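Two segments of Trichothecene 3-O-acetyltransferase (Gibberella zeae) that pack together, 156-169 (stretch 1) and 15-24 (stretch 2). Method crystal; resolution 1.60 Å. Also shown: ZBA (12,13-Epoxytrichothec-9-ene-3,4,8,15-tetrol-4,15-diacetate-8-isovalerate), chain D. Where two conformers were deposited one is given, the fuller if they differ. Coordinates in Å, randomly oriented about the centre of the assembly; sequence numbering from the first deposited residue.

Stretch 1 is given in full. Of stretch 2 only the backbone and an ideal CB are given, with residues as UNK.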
# COMPACT_ATOMS: atom_id res chain seq x y z
N HIS A 156 0.25 -8.02 -5.85
CA HIS A 156 0.76 -7.92 -4.50
C HIS A 156 1.59 -9.08 -3.98
O HIS A 156 2.31 -8.89 -3.07
CB HIS A 156 -0.39 -7.61 -3.49
CG HIS A 156 0.02 -6.81 -2.28
ND1 HIS A 156 1.21 -6.94 -1.62
CD2 HIS A 156 -0.64 -5.84 -1.62
CE1 HIS A 156 1.26 -6.11 -0.60
NE2 HIS A 156 0.14 -5.43 -0.58
N GLY A 157 1.40 -10.26 -4.53
CA GLY A 157 2.30 -11.38 -4.21
C GLY A 157 3.71 -11.11 -4.71
O GLY A 157 4.70 -11.55 -4.11
N ALA A 158 3.80 -10.37 -5.81
CA ALA A 158 5.09 -10.04 -6.44
C ALA A 158 5.76 -8.81 -5.86
O ALA A 158 6.98 -8.64 -6.01
CB ALA A 158 4.91 -9.87 -7.95
N MET A 159 4.99 -7.95 -5.21
CA MET A 159 5.56 -6.71 -4.68
C MET A 159 4.68 -6.04 -3.64
O MET A 159 3.47 -6.01 -3.79
CB MET A 159 5.83 -5.71 -5.82
CG MET A 159 4.59 -5.22 -6.58
SD MET A 159 5.01 -4.30 -8.08
CE MET A 159 5.50 -5.66 -9.14
N ASP A 160 5.32 -5.52 -2.60
CA ASP A 160 4.66 -4.55 -1.73
C ASP A 160 4.84 -3.16 -2.35
O ASP A 160 5.43 -3.04 -3.44
CB ASP A 160 5.20 -4.65 -0.28
CG ASP A 160 6.72 -4.55 -0.21
OD1 ASP A 160 7.32 -3.85 -1.06
OD2 ASP A 160 7.33 -5.14 0.71
N MET A 161 4.35 -2.11 -1.70
CA MET A 161 4.47 -0.78 -2.29
C MET A 161 5.92 -0.28 -2.34
O MET A 161 6.29 0.51 -3.22
CB MET A 161 3.54 0.23 -1.62
CG MET A 161 3.66 1.65 -2.16
SD MET A 161 3.42 1.74 -3.96
CE MET A 161 1.67 2.11 -4.04
N VAL A 162 6.76 -0.74 -1.40
CA VAL A 162 8.18 -0.37 -1.44
C VAL A 162 8.81 -0.98 -2.71
O VAL A 162 9.53 -0.29 -3.44
CB VAL A 162 8.93 -0.81 -0.16
CG1 VAL A 162 10.45 -0.61 -0.30
CG2 VAL A 162 8.39 -0.01 1.05
N GLY A 163 8.50 -2.25 -2.97
CA GLY A 163 8.99 -2.91 -4.18
C GLY A 163 8.41 -2.27 -5.43
O GLY A 163 9.12 -2.05 -6.43
N GLN A 164 7.12 -1.95 -5.38
CA GLN A 164 6.44 -1.32 -6.52
C GLN A 164 7.09 0.03 -6.83
O GLN A 164 7.33 0.36 -8.00
CB GLN A 164 4.95 -1.14 -6.21
CG GLN A 164 4.10 -0.73 -7.41
CD GLN A 164 2.63 -1.06 -7.19
OE1 GLN A 164 2.31 -2.04 -6.51
NE2 GLN A 164 1.73 -0.25 -7.76
N ASP A 165 7.40 0.79 -5.78
CA ASP A 165 8.09 2.07 -5.94
C ASP A 165 9.45 1.84 -6.62
O ASP A 165 9.84 2.59 -7.52
CB ASP A 165 8.27 2.74 -4.57
CG ASP A 165 8.92 4.12 -4.67
OD1 ASP A 165 8.62 4.87 -5.62
OD2 ASP A 165 9.70 4.48 -3.76
N ALA A 166 10.18 0.80 -6.19
CA ALA A 166 11.49 0.50 -6.77
C ALA A 166 11.38 0.22 -8.27
O ALA A 166 12.17 0.73 -9.06
CB ALA A 166 12.13 -0.67 -6.04
N VAL A 167 10.36 -0.55 -8.65
CA VAL A 167 10.08 -0.88 -10.06
C VAL A 167 9.74 0.39 -10.85
O VAL A 167 10.29 0.64 -11.95
CB VAL A 167 8.96 -1.95 -10.15
CG1 VAL A 167 8.49 -2.15 -11.60
CG2 VAL A 167 9.47 -3.29 -9.59
N ILE A 168 8.84 1.20 -10.29
CA ILE A 168 8.39 2.44 -10.95
C ILE A 168 9.55 3.44 -11.13
O ILE A 168 9.69 4.05 -12.19
CB ILE A 168 7.19 3.09 -10.21
CG1 ILE A 168 6.01 2.11 -10.19
CG2 ILE A 168 6.80 4.42 -10.87
CD1 ILE A 168 4.84 2.56 -9.32
N ARG A 169 10.39 3.55 -10.10
CA ARG A 169 11.58 4.40 -10.14
C ARG A 169 12.48 4.03 -11.33
O ARG A 169 12.95 4.91 -12.06
CB ARG A 169 12.35 4.27 -8.82
CG ARG A 169 13.66 5.03 -8.74
CD ARG A 169 14.03 5.30 -7.28
NE ARG A 169 14.18 4.08 -6.48
CZ ARG A 169 13.34 3.68 -5.53
NH1 ARG A 169 13.59 2.55 -4.86
NH2 ARG A 169 12.26 4.38 -5.22
N UNK A 15 -4.06 -13.88 0.62
CA UNK A 15 -4.64 -12.54 0.45
C UNK A 15 -3.88 -11.71 -0.57
O UNK A 15 -4.49 -11.04 -1.41
CB UNK A 15 -4.67 -11.80 1.79
N UNK A 16 -2.55 -11.76 -0.49
CA UNK A 16 -1.70 -10.95 -1.37
C UNK A 16 -1.75 -11.44 -2.81
O UNK A 16 -1.67 -10.64 -3.75
CB UNK A 16 -0.25 -10.96 -0.87
N UNK A 17 -1.90 -12.75 -2.98
CA UNK A 17 -1.93 -13.36 -4.32
C UNK A 17 -3.15 -13.00 -5.17
O UNK A 17 -3.14 -13.23 -6.38
CB UNK A 17 -1.87 -14.88 -4.18
N UNK A 18 -4.19 -12.42 -4.56
CA UNK A 18 -5.42 -12.07 -5.28
C UNK A 18 -5.63 -10.56 -5.49
O UNK A 18 -6.63 -10.13 -6.09
CB UNK A 18 -6.62 -12.64 -4.52
N UNK A 19 -4.68 -9.76 -5.01
CA UNK A 19 -4.83 -8.31 -4.92
C UNK A 19 -3.84 -7.59 -5.84
O UNK A 19 -2.71 -8.05 -6.01
CB UNK A 19 -4.64 -7.85 -3.47
N UNK A 20 -4.29 -6.48 -6.42
CA UNK A 20 -3.40 -5.52 -7.08
C UNK A 20 -3.36 -4.20 -6.33
O UNK A 20 -4.40 -3.61 -6.01
CB UNK A 20 -3.84 -5.28 -8.52
N UNK A 21 -2.14 -3.73 -6.05
CA UNK A 21 -1.93 -2.39 -5.47
C UNK A 21 -1.91 -1.35 -6.58
O UNK A 21 -1.11 -1.47 -7.52
CB UNK A 21 -0.63 -2.33 -4.67
N UNK A 22 -2.77 -0.34 -6.47
CA UNK A 22 -2.83 0.74 -7.47
C UNK A 22 -2.32 2.05 -6.91
O UNK A 22 -2.52 2.36 -5.74
CB UNK A 22 -4.26 0.92 -7.98
N UNK A 23 -1.66 2.84 -7.75
CA UNK A 23 -1.31 4.21 -7.41
C UNK A 23 -1.41 5.04 -8.68
O UNK A 23 -1.07 4.55 -9.77
CB UNK A 23 0.09 4.30 -6.79
N UNK A 24 -1.91 6.27 -8.55
CA UNK A 24 -2.03 7.19 -9.68
C UNK A 24 -1.21 8.44 -9.47
O UNK A 24 -1.18 9.00 -8.36
CB UNK A 24 -3.49 7.57 -9.91
O18 ZBA D . -7.97 -6.15 3.51
C44 ZBA D . -7.61 -6.74 2.57
C45 ZBA D . -8.18 -8.02 2.07
C46 ZBA D . -9.01 -7.81 0.89
C48 ZBA D . -10.09 -6.91 1.18
C47 ZBA D . -9.73 -9.00 0.34
O17 ZBA D . -6.62 -6.28 1.80
C31 ZBA D . -6.08 -4.96 1.98
C30 ZBA D . -5.02 -4.93 3.02
C32 ZBA D . -5.64 -4.53 0.63
C39 ZBA D . -6.76 -4.43 -0.38
C33 ZBA D . -4.40 -4.30 0.35
C34 ZBA D . -3.29 -4.41 1.33
O10 ZBA D . -3.06 -3.06 1.77
C29 ZBA D . -3.60 -5.28 2.56
C38 ZBA D . -3.56 -6.75 2.13
O12 ZBA D . -4.40 -7.53 2.96
C40 ZBA D . -4.06 -8.75 3.33
C41 ZBA D . -5.15 -9.36 4.18
O13 ZBA D . -3.09 -9.30 3.09
C28 ZBA D . -2.52 -5.01 3.68
C37 ZBA D . -2.63 -5.95 4.90
C35 ZBA D . -2.62 -3.54 4.04
C25 ZBA D . -2.13 -2.88 2.80
C36 ZBA D . -3.25 -2.91 5.17
O11 ZBA D . -1.87 -3.18 5.21
C27 ZBA D . -1.09 -5.02 3.04
C26 ZBA D . -0.85 -3.60 2.55
O16 ZBA D . -0.44 -3.55 1.21
O14 ZBA D . -0.18 -5.26 4.13
C42 ZBA D . 1.02 -5.83 4.04
O15 ZBA D . 1.71 -5.99 4.99
C43 ZBA D . 1.36 -6.14 2.68

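Position 15 lies out of reach of stretch 1, with helical backbone angles, but an ideal CB there would sit only 3.2 Å from O13 of ZBA. That crowding favours glycine, and Gly15 is the deposited residue; its O accepts a hydrogen bond from a side chain three residues on.

At position 16 the CA-to-CB bond points sideways, with the ideal CB 4.0 Å from His156 O. Beyond it lies one face of the His156 ring, so a branched or flexible apolar chain such as leucine or methionine would suit. Leu16 sets CD2 3.6 Å from the centroid of the His156 ring, nearly on the ring normal, a CH-pi contact.

Position 17 points away, and many residues would be tolerated. A long apolar chain could still bend back toward Gly157, which offers bare backbone. Leu17 does so, its CD2 4.1 Å from Gly157 CA; an ideal CB on Gly157 would clash with this methyl. Position 18 also points away and asks nothing of stretch 1; a small polar residue could serve the local turn, and Ser18 OG donates to Gly15 O at 3.1 Å.

Position 19 turns extended and points toward stretch 1, its ideal CB 4.3 Å from His156 CB. Its backbone O accepts from His156 N (3.0 Å, 168°) whatever the side chain, while an aliphatic residue, valine, isoleucine or leucine, would suit the ring edge and the nearby ligand. Ile19 brings CG2 to 4.2 Å from His156 CD2.

Position 20 points away from stretch 1, which does not select among larger or smaller residues; it is Tyr20.

Position 21 points toward stretch 1, with Gln164 OE1 3.5 Å from the ideal CB and His156 CD2 and Met161 CE also near. Such mixed surroundings suit a small side chain, perhaps serine, valine or threonine. Thr21 combines both characters: CG2 packs 3.7 Å from Met161 CE, while OG1 donates to a water (2.8 Å) that in turn donates to Met159 O and Gln164 OE1. The backbone O of Thr21 accepts from Gln164 NE2 at 3.1 Å.

Position 22 points away, leaving the choice open; Gln22 is hydrogen-bonded elsewhere in the structure.

Position 23 points toward stretch 1 again, its ideal CB 3.9 Å from Met161 CE. With Ile168 beyond, valine, leucine or isoleucine would fit. Ile23 meets Met161 CE through CB at 3.8 Å and Ile168 CD1 through CG2 at 4.2 Å. Position 24 is out of reach, so stretch 1 sets no preference; it is Ser24.

Stretch 2, residues 15-24: GLLSIYTQIS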
# COMPACT_ATOMS: atom_id res chain seq x y z
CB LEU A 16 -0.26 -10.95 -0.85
CG LEU A 16 -0.07 -10.35 0.55
CD1 LEU A 16 1.41 -10.26 0.86
CD2 LEU A 16 -0.72 -8.97 0.67
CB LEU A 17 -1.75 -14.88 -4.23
CG LEU A 17 -0.34 -15.40 -3.94
CD1 LEU A 17 -0.35 -16.91 -3.79
CD2 LEU A 17 0.62 -14.99 -5.06
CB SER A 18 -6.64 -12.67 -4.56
OG SER A 18 -6.73 -12.17 -3.23
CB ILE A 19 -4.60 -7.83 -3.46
CG1 ILE A 19 -5.76 -8.27 -2.56
CG2 ILE A 19 -4.41 -6.31 -3.40
CD1 ILE A 19 -5.48 -8.03 -1.07
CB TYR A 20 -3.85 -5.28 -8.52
CG TYR A 20 -3.34 -6.34 -9.47
CD1 TYR A 20 -4.03 -7.55 -9.62
CD2 TYR A 20 -2.17 -6.15 -10.19
CE1 TYR A 20 -3.55 -8.54 -10.48
CE2 TYR A 20 -1.69 -7.13 -11.06
CZ TYR A 20 -2.37 -8.32 -11.20
OH TYR A 20 -1.89 -9.28 -12.05
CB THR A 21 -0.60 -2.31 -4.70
OG1 THR A 21 -0.56 -3.31 -3.68
CG2 THR A 21 -0.42 -0.91 -4.08
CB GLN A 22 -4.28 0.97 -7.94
CG GLN A 22 -5.03 -0.28 -8.37
CD GLN A 22 -6.53 -0.08 -8.33
OE1 GLN A 22 -7.04 0.69 -7.50
NE2 GLN A 22 -7.25 -0.77 -9.20
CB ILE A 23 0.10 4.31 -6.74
CG1 ILE A 23 0.37 5.70 -6.15
CG2 ILE A 23 1.21 3.85 -7.72
CD1 ILE A 23 -0.43 6.03 -4.88
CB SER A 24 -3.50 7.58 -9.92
OG SER A 24 -4.30 6.43 -10.18
O HOH W 1 2.20 -3.61 -3.95
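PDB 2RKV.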